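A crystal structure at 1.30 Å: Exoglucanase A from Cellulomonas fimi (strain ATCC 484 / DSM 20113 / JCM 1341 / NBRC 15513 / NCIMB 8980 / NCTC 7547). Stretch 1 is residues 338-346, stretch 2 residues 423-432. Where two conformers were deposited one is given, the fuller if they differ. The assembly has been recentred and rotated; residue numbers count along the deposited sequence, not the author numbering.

Stretch 1 (338-346) LGAGIGRFP
Stretch 2, residues 423-432: LVKNAYPVIG

Stretch 1 is an irregular, largely extended segment that runs alongside the end of a helix (423-425) and the loop following it. Both chains advance in the same direction: the CA pairs Gly341-Leu423 (3.9 Å), Ile342-Ala427 (4.3 Å), Gly343-Tyr428 (5.3 Å) and Arg344-Pro429 (6.2 Å) set the register, and together the stretches bury 559 Å².

Gly339, at phi/psi 91/-3, has a backbone that by itself calls for glycine. Its O accepts a hydrogen bond from Asn426 ND2 (3.0 Å, 162°); Asn426, just past the helix at -99/19, reaches it with chi1 m and chi2 -1°. Ala340 (-65/150) places CB 4.1 Å from Leu423 CD2, while its O receives a CA-H...O contact from Leu423 CA at 3.5 Å.

Gly341 (-130/158) passes so close that its CA lies 3.4 Å from Asn426 O, with a nearly linear C-H...O angle of 171°. An ideal CB here would sit 1.9 Å from Asn426 O, a clash, so the absent side chain permits the approach.

Ile342 (-61/144) is the centre of the contact. Its N donates to Leu423 O (2.9 Å, 173°), and its O accepts from Tyr428 N (2.9 Å, 157°), so both polar backbone atoms are paired across the interface. The mt side chain packs CG1 against Leu423 CB (3.9 Å), CB against Ala427 CB (4.0 Å) and CD1 against Val424 CG2 (4.0 Å).

Gly343 (-101/-153) brings CA within 3.3 Å of Tyr428 O. One water bridges the chains, donating to Gly343 O (2.8 Å) and to Pro429 O (2.7 Å). Arg344 (-60/140; chi1-chi3 all m) lays CD 3.7 Å from CD of Pro429, which follows a cis peptide bond. Finally, Phe345 (-65/150, chi1 m, chi2 18°) meets Ile431, mt, obliquely: CE1 to CG1 is 4.0 Å.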

# COMPACT_ATOMS: atom_id res chain seq x y z
N LEU A 338 10.69 -9.63 -7.52
CA LEU A 338 10.38 -10.42 -8.70
C LEU A 338 9.22 -11.37 -8.43
O LEU A 338 9.12 -11.98 -7.36
CB LEU A 338 11.60 -11.23 -9.11
CG LEU A 338 12.57 -10.44 -10.00
CD1 LEU A 338 13.95 -11.07 -9.99
CD2 LEU A 338 12.04 -10.32 -11.42
N GLY A 339 8.33 -11.49 -9.42
CA GLY A 339 7.31 -12.52 -9.42
C GLY A 339 5.98 -12.14 -8.80
O GLY A 339 5.05 -12.95 -8.84
N ALA A 340 5.85 -10.94 -8.25
CA ALA A 340 4.61 -10.54 -7.59
C ALA A 340 3.47 -10.46 -8.61
O ALA A 340 3.68 -10.17 -9.79
CB ALA A 340 4.80 -9.19 -6.92
N GLY A 341 2.25 -10.72 -8.12
CA GLY A 341 1.07 -10.63 -8.94
C GLY A 341 -0.01 -9.80 -8.28
O GLY A 341 -0.03 -9.62 -7.06
N ILE A 342 -0.92 -9.29 -9.11
CA ILE A 342 -2.07 -8.54 -8.62
C ILE A 342 -2.92 -9.42 -7.71
O ILE A 342 -3.05 -10.63 -7.94
CB ILE A 342 -2.86 -8.00 -9.83
CG1 ILE A 342 -2.07 -6.87 -10.50
CG2 ILE A 342 -4.25 -7.53 -9.43
CD1 ILE A 342 -2.64 -6.42 -11.84
N GLY A 343 -3.49 -8.82 -6.67
CA GLY A 343 -4.34 -9.52 -5.73
C GLY A 343 -5.82 -9.29 -5.97
O GLY A 343 -6.26 -9.01 -7.09
N ARG A 344 -6.60 -9.40 -4.89
CA ARG A 344 -8.04 -9.23 -4.98
C ARG A 344 -8.40 -7.84 -5.49
O ARG A 344 -7.79 -6.83 -5.11
CB ARG A 344 -8.66 -9.42 -3.60
CG ARG A 344 -8.70 -10.86 -3.13
CD ARG A 344 -9.94 -11.57 -3.64
NE ARG A 344 -11.17 -11.01 -3.09
CZ ARG A 344 -11.75 -11.43 -1.96
NH1 ARG A 344 -11.20 -12.40 -1.24
NH2 ARG A 344 -12.88 -10.87 -1.54
N PHE A 345 -9.40 -7.77 -6.36
CA PHE A 345 -9.87 -6.49 -6.83
C PHE A 345 -10.47 -5.69 -5.66
O PHE A 345 -10.99 -6.27 -4.70
CB PHE A 345 -10.94 -6.68 -7.91
CG PHE A 345 -10.38 -6.96 -9.28
CD1 PHE A 345 -9.07 -7.40 -9.46
CD2 PHE A 345 -11.18 -6.79 -10.40
CE1 PHE A 345 -8.57 -7.66 -10.74
CE2 PHE A 345 -10.69 -7.04 -11.67
CZ PHE A 345 -9.39 -7.48 -11.84
N PRO A 346 -10.39 -4.37 -5.71
CA PRO A 346 -11.01 -3.56 -4.65
C PRO A 346 -12.47 -3.93 -4.42
O PRO A 346 -13.21 -4.22 -5.35
CB PRO A 346 -10.86 -2.13 -5.19
CG PRO A 346 -9.58 -2.21 -6.01
CD PRO A 346 -9.65 -3.55 -6.69
N LEU A 423 2.81 -8.80 -13.17
CA LEU A 423 1.73 -8.58 -12.21
C LEU A 423 0.41 -9.11 -12.73
O LEU A 423 -0.38 -9.70 -11.96
CB LEU A 423 1.60 -7.09 -11.90
CG LEU A 423 2.62 -6.51 -10.93
CD1 LEU A 423 2.52 -4.99 -10.93
CD2 LEU A 423 2.41 -7.06 -9.53
N VAL A 424 0.13 -8.93 -14.02
CA VAL A 424 -1.12 -9.40 -14.60
C VAL A 424 -1.08 -10.91 -14.80
O VAL A 424 -2.02 -11.63 -14.44
CB VAL A 424 -1.43 -8.64 -15.90
CG1 VAL A 424 -2.69 -9.19 -16.56
CG2 VAL A 424 -1.60 -7.16 -15.60
N LYS A 425 0.02 -11.43 -15.37
CA LYS A 425 0.15 -12.87 -15.56
C LYS A 425 0.01 -13.62 -14.24
O LYS A 425 -0.55 -14.72 -14.20
CB LYS A 425 1.51 -13.19 -16.17
CG LYS A 425 1.65 -12.85 -17.64
CD LYS A 425 3.06 -13.21 -18.08
CE LYS A 425 3.16 -13.41 -19.57
NZ LYS A 425 2.80 -12.19 -20.32
N ASN A 426 0.54 -13.05 -13.16
CA ASN A 426 0.60 -13.74 -11.88
C ASN A 426 -0.52 -13.33 -10.93
O ASN A 426 -0.41 -13.55 -9.72
CB ASN A 426 1.97 -13.53 -11.22
CG ASN A 426 3.07 -14.30 -11.92
OD1 ASN A 426 2.82 -15.01 -12.90
ND2 ASN A 426 4.30 -14.17 -11.42
N ALA A 427 -1.59 -12.76 -11.46
CA ALA A 427 -2.68 -12.33 -10.59
C ALA A 427 -3.33 -13.52 -9.91
O ALA A 427 -3.47 -14.60 -10.49
CB ALA A 427 -3.72 -11.58 -11.41
N TYR A 428 -3.72 -13.33 -8.65
CA TYR A 428 -4.56 -14.28 -7.94
C TYR A 428 -5.54 -13.49 -7.08
O TYR A 428 -5.10 -12.74 -6.19
CB TYR A 428 -3.75 -15.23 -7.07
CG TYR A 428 -4.63 -16.32 -6.50
CD1 TYR A 428 -4.86 -17.49 -7.20
CD2 TYR A 428 -5.28 -16.15 -5.27
CE1 TYR A 428 -5.69 -18.48 -6.69
CE2 TYR A 428 -6.12 -17.13 -4.76
CZ TYR A 428 -6.31 -18.29 -5.48
OH TYR A 428 -7.13 -19.29 -4.98
N PRO A 429 -6.86 -13.63 -7.29
CA PRO A 429 -7.53 -14.49 -8.28
C PRO A 429 -7.15 -14.14 -9.72
O PRO A 429 -6.65 -13.05 -10.00
CB PRO A 429 -9.01 -14.20 -8.06
CG PRO A 429 -9.10 -13.71 -6.64
CD PRO A 429 -7.83 -12.96 -6.40
N VAL A 430 -7.34 -15.10 -10.63
CA VAL A 430 -7.08 -14.83 -12.03
C VAL A 430 -7.95 -13.67 -12.49
O VAL A 430 -9.01 -13.37 -11.92
CB VAL A 430 -7.28 -16.07 -12.91
CG1 VAL A 430 -6.30 -17.16 -12.52
CG2 VAL A 430 -8.72 -16.56 -12.82
N ILE A 431 -7.49 -12.99 -13.53
CA ILE A 431 -8.21 -11.87 -14.11
C ILE A 431 -8.92 -12.34 -15.37
O ILE A 431 -8.34 -13.04 -16.20
CB ILE A 431 -7.25 -10.71 -14.42
CG1 ILE A 431 -6.62 -10.17 -13.12
CG2 ILE A 431 -7.96 -9.60 -15.18
CD1 ILE A 431 -5.40 -9.30 -13.38
N GLY A 432 -10.19 -11.97 -15.50
CA GLY A 432 -10.92 -12.20 -16.74
C GLY A 432 -10.67 -11.08 -17.73
O GLY A 432 -10.34 -9.96 -17.36
O HOH W 1 -6.94 -10.41 -9.39